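Putative uncharacterized protein (Mycobacterium smegmatis, PDB 3UID) is probably a type II toxin, related to one linked to the hypoxic response in Mycobacterium tuberculosis, with an AHA1-family SRPBCC fold of undefined biochemical activity. Local coordinates at residues A[55-64]-A[76-84]. Sequence-based numbering, arbitrary orientation.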
# COMPACT_ATOMS: atom_id res chain seq x y z
N ASP A 55 2.43 -13.75 -2.60
CA ASP A 55 3.36 -14.61 -1.88
C ASP A 55 4.18 -13.68 -0.98
O ASP A 55 5.16 -13.11 -1.43
CB ASP A 55 4.25 -15.30 -2.90
CG ASP A 55 5.24 -16.27 -2.28
OD1 ASP A 55 5.19 -16.52 -1.06
OD2 ASP A 55 6.07 -16.79 -3.06
N LEU A 56 3.74 -13.50 0.26
CA LEU A 56 4.43 -12.56 1.16
C LEU A 56 5.62 -13.21 1.86
O LEU A 56 5.55 -13.58 3.03
CB LEU A 56 3.47 -11.96 2.19
CG LEU A 56 3.96 -10.77 3.01
CD1 LEU A 56 4.37 -9.62 2.13
CD2 LEU A 56 2.89 -10.33 4.01
N ARG A 57 6.71 -13.35 1.10
CA ARG A 57 7.95 -13.93 1.60
C ARG A 57 9.04 -13.32 0.75
O ARG A 57 8.79 -12.90 -0.39
CB ARG A 57 7.92 -15.46 1.45
CG ARG A 57 8.76 -16.19 2.49
CD ARG A 57 8.23 -16.00 3.92
NE ARG A 57 8.96 -14.99 4.69
CZ ARG A 57 9.50 -15.21 5.89
NH1 ARG A 57 9.39 -16.40 6.45
NH2 ARG A 57 10.16 -14.24 6.52
N PRO A 58 10.26 -13.22 1.28
CA PRO A 58 11.34 -12.63 0.48
C PRO A 58 11.52 -13.38 -0.85
O PRO A 58 11.58 -14.61 -0.86
CB PRO A 58 12.57 -12.80 1.37
CG PRO A 58 12.00 -12.79 2.77
CD PRO A 58 10.71 -13.54 2.65
N GLY A 59 11.59 -12.63 -1.94
CA GLY A 59 11.65 -13.21 -3.27
C GLY A 59 10.28 -13.44 -3.88
O GLY A 59 10.16 -13.76 -5.06
N GLY A 60 9.24 -13.26 -3.08
CA GLY A 60 7.89 -13.45 -3.56
C GLY A 60 7.40 -12.26 -4.35
O GLY A 60 8.07 -11.23 -4.42
N ARG A 61 6.23 -12.40 -4.96
CA ARG A 61 5.59 -11.32 -5.68
C ARG A 61 4.15 -11.15 -5.25
O ARG A 61 3.47 -12.12 -4.89
CB ARG A 61 5.63 -11.57 -7.19
CG ARG A 61 6.97 -11.36 -7.81
CD ARG A 61 6.86 -11.28 -9.32
NE ARG A 61 8.17 -11.10 -9.92
CZ ARG A 61 8.51 -10.08 -10.70
NH1 ARG A 61 7.62 -9.13 -10.99
NH2 ARG A 61 9.74 -10.02 -11.20
N VAL A 62 3.68 -9.90 -5.29
CA VAL A 62 2.25 -9.61 -5.22
C VAL A 62 1.90 -8.87 -6.49
O VAL A 62 2.55 -7.88 -6.84
CB VAL A 62 1.89 -8.74 -4.01
CG1 VAL A 62 0.38 -8.45 -4.00
CG2 VAL A 62 2.33 -9.42 -2.72
N THR A 63 0.87 -9.32 -7.18
CA THR A 63 0.41 -8.63 -8.40
C THR A 63 -1.04 -8.22 -8.25
O THR A 63 -1.83 -8.95 -7.66
CB THR A 63 0.60 -9.48 -9.66
OG1 THR A 63 -0.18 -10.68 -9.57
CG2 THR A 63 2.07 -9.84 -9.81
N TYR A 64 -1.40 -7.06 -8.76
CA TYR A 64 -2.73 -6.52 -8.45
C TYR A 64 -3.29 -5.60 -9.54
O TYR A 64 -2.54 -4.98 -10.32
CB TYR A 64 -2.68 -5.73 -7.14
CG TYR A 64 -1.66 -4.62 -7.14
CD1 TYR A 64 -0.41 -4.80 -6.57
CD2 TYR A 64 -1.94 -3.40 -7.76
CE1 TYR A 64 0.54 -3.78 -6.58
CE2 TYR A 64 -0.99 -2.38 -7.78
CZ TYR A 64 0.24 -2.58 -7.18
OH TYR A 64 1.19 -1.58 -7.20
N GLY A 76 -0.15 -3.29 -11.11
CA GLY A 76 1.11 -3.07 -10.42
C GLY A 76 1.60 -4.37 -9.85
O GLY A 76 0.88 -5.38 -9.84
N TYR A 77 2.84 -4.36 -9.38
CA TYR A 77 3.40 -5.55 -8.76
C TYR A 77 4.37 -5.16 -7.67
O TYR A 77 5.00 -4.11 -7.73
CB TYR A 77 4.10 -6.43 -9.81
CG TYR A 77 5.22 -5.71 -10.53
CD1 TYR A 77 6.52 -5.79 -10.08
CD2 TYR A 77 4.95 -4.92 -11.64
CE1 TYR A 77 7.55 -5.10 -10.72
CE2 TYR A 77 5.96 -4.23 -12.28
CZ TYR A 77 7.26 -4.34 -11.83
OH TYR A 77 8.27 -3.66 -12.48
N TRP A 78 4.47 -6.03 -6.67
CA TRP A 78 5.45 -5.88 -5.61
C TRP A 78 6.46 -7.02 -5.73
O TRP A 78 6.06 -8.19 -5.85
CB TRP A 78 4.78 -5.97 -4.25
CG TRP A 78 3.84 -4.86 -3.88
CD1 TRP A 78 3.55 -3.72 -4.59
CD2 TRP A 78 3.06 -4.80 -2.69
NE1 TRP A 78 2.65 -2.95 -3.90
CE2 TRP A 78 2.32 -3.60 -2.73
CE3 TRP A 78 2.92 -5.64 -1.58
CZ2 TRP A 78 1.44 -3.23 -1.71
CZ3 TRP A 78 2.05 -5.27 -0.57
CH2 TRP A 78 1.33 -4.07 -0.64
N GLU A 79 7.75 -6.70 -5.68
CA GLU A 79 8.78 -7.72 -5.48
C GLU A 79 9.19 -7.64 -4.02
O GLU A 79 9.80 -6.66 -3.59
CB GLU A 79 9.99 -7.49 -6.39
CG GLU A 79 9.65 -7.50 -7.88
CD GLU A 79 10.87 -7.30 -8.78
OE1 GLU A 79 12.01 -7.25 -8.27
OE2 GLU A 79 10.67 -7.21 -10.01
N ILE A 80 8.83 -8.66 -3.25
CA ILE A 80 9.09 -8.66 -1.81
C ILE A 80 10.57 -8.90 -1.52
O ILE A 80 11.16 -9.87 -1.99
CB ILE A 80 8.24 -9.72 -1.08
CG1 ILE A 80 6.77 -9.61 -1.48
CG2 ILE A 80 8.40 -9.60 0.43
CD1 ILE A 80 6.12 -8.29 -1.15
N THR A 81 11.17 -7.99 -0.74
CA THR A 81 12.58 -8.13 -0.41
C THR A 81 12.87 -8.55 1.04
O THR A 81 13.90 -9.16 1.31
CB THR A 81 13.35 -6.84 -0.73
OG1 THR A 81 12.80 -5.76 0.04
CG2 THR A 81 13.27 -6.51 -2.22
N ALA A 82 11.96 -8.23 1.95
CA ALA A 82 12.14 -8.61 3.35
C ALA A 82 10.79 -8.79 4.01
O ALA A 82 9.84 -8.09 3.67
CB ALA A 82 12.94 -7.54 4.09
N VAL A 83 10.70 -9.75 4.93
CA VAL A 83 9.48 -10.00 5.69
C VAL A 83 9.83 -10.28 7.15
O VAL A 83 10.58 -11.20 7.44
CB VAL A 83 8.69 -11.18 5.10
CG1 VAL A 83 7.42 -11.45 5.92
CG2 VAL A 83 8.34 -10.92 3.63
N ASP A 84 9.28 -9.48 8.06
CA ASP A 84 9.56 -9.59 9.48
C ASP A 84 8.23 -9.52 10.23
O ASP A 84 7.86 -8.50 10.80
CB ASP A 84 10.52 -8.46 9.90
CG ASP A 84 10.72 -8.37 11.40
OD1 ASP A 84 10.59 -9.40 12.10
OD2 ASP A 84 11.02 -7.25 11.87
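The ring of Y64 lies with one face on the backbone of G76, whose CA sits 3.8 Å from the ring centroid in a CH-pi contact. CG of Y64 stands between its backbone N and carbonyl carbon (chi1 57°), which swings the ring across the neighbouring strand and over the glycine. The ring lies directly against the glycine backbone, with CE2 of Y64 3.4 Å from CA of G76. In an offset edge-to-face pair, the edge of Y64 is turned toward the face of the five-membered ring of W78, with CE1 of Y64 3.6 Å from CD1 of W78 and the planes at 73°. Y64 OH is hydrogen-bonded to D93, and W42 meets both rings. F91 stacks on W78.

R61, Y77 and E79 share the other face of the sheet. The guanidinium of R61 has the CG of E79 over one face and runs alongside the Y77 ring. NH2 of R61 is 3.2 Å from OE2 of E79. This salt bridge is electrostatic, because the oxygen lies well out of the guanidinium plane.

V62 and W78 form a hydrogen-bonded antiparallel pair. W78 N donates to V62 O at 2.7 Å, and V62 N to W78 O. Just before R61, a type II beta turn from R57 to G60 also pairs with the partner strand. G59 N donates to I80 O at 2.8 Å, and I80 N donates to G60 O. I80 packs its CB against the carbonyl O of R57, and its CD1 meets CD1 of L56. V83 inserts CG2 against CD of P58 (3.7 Å). L56 and V83 also touch W29 of helix 25-33.

Strands 61-67 and 73-84 thus make an antiparallel beta hairpin within the curved, helix-backed sheet of the Bet v 1-like (SRPBCC) fold.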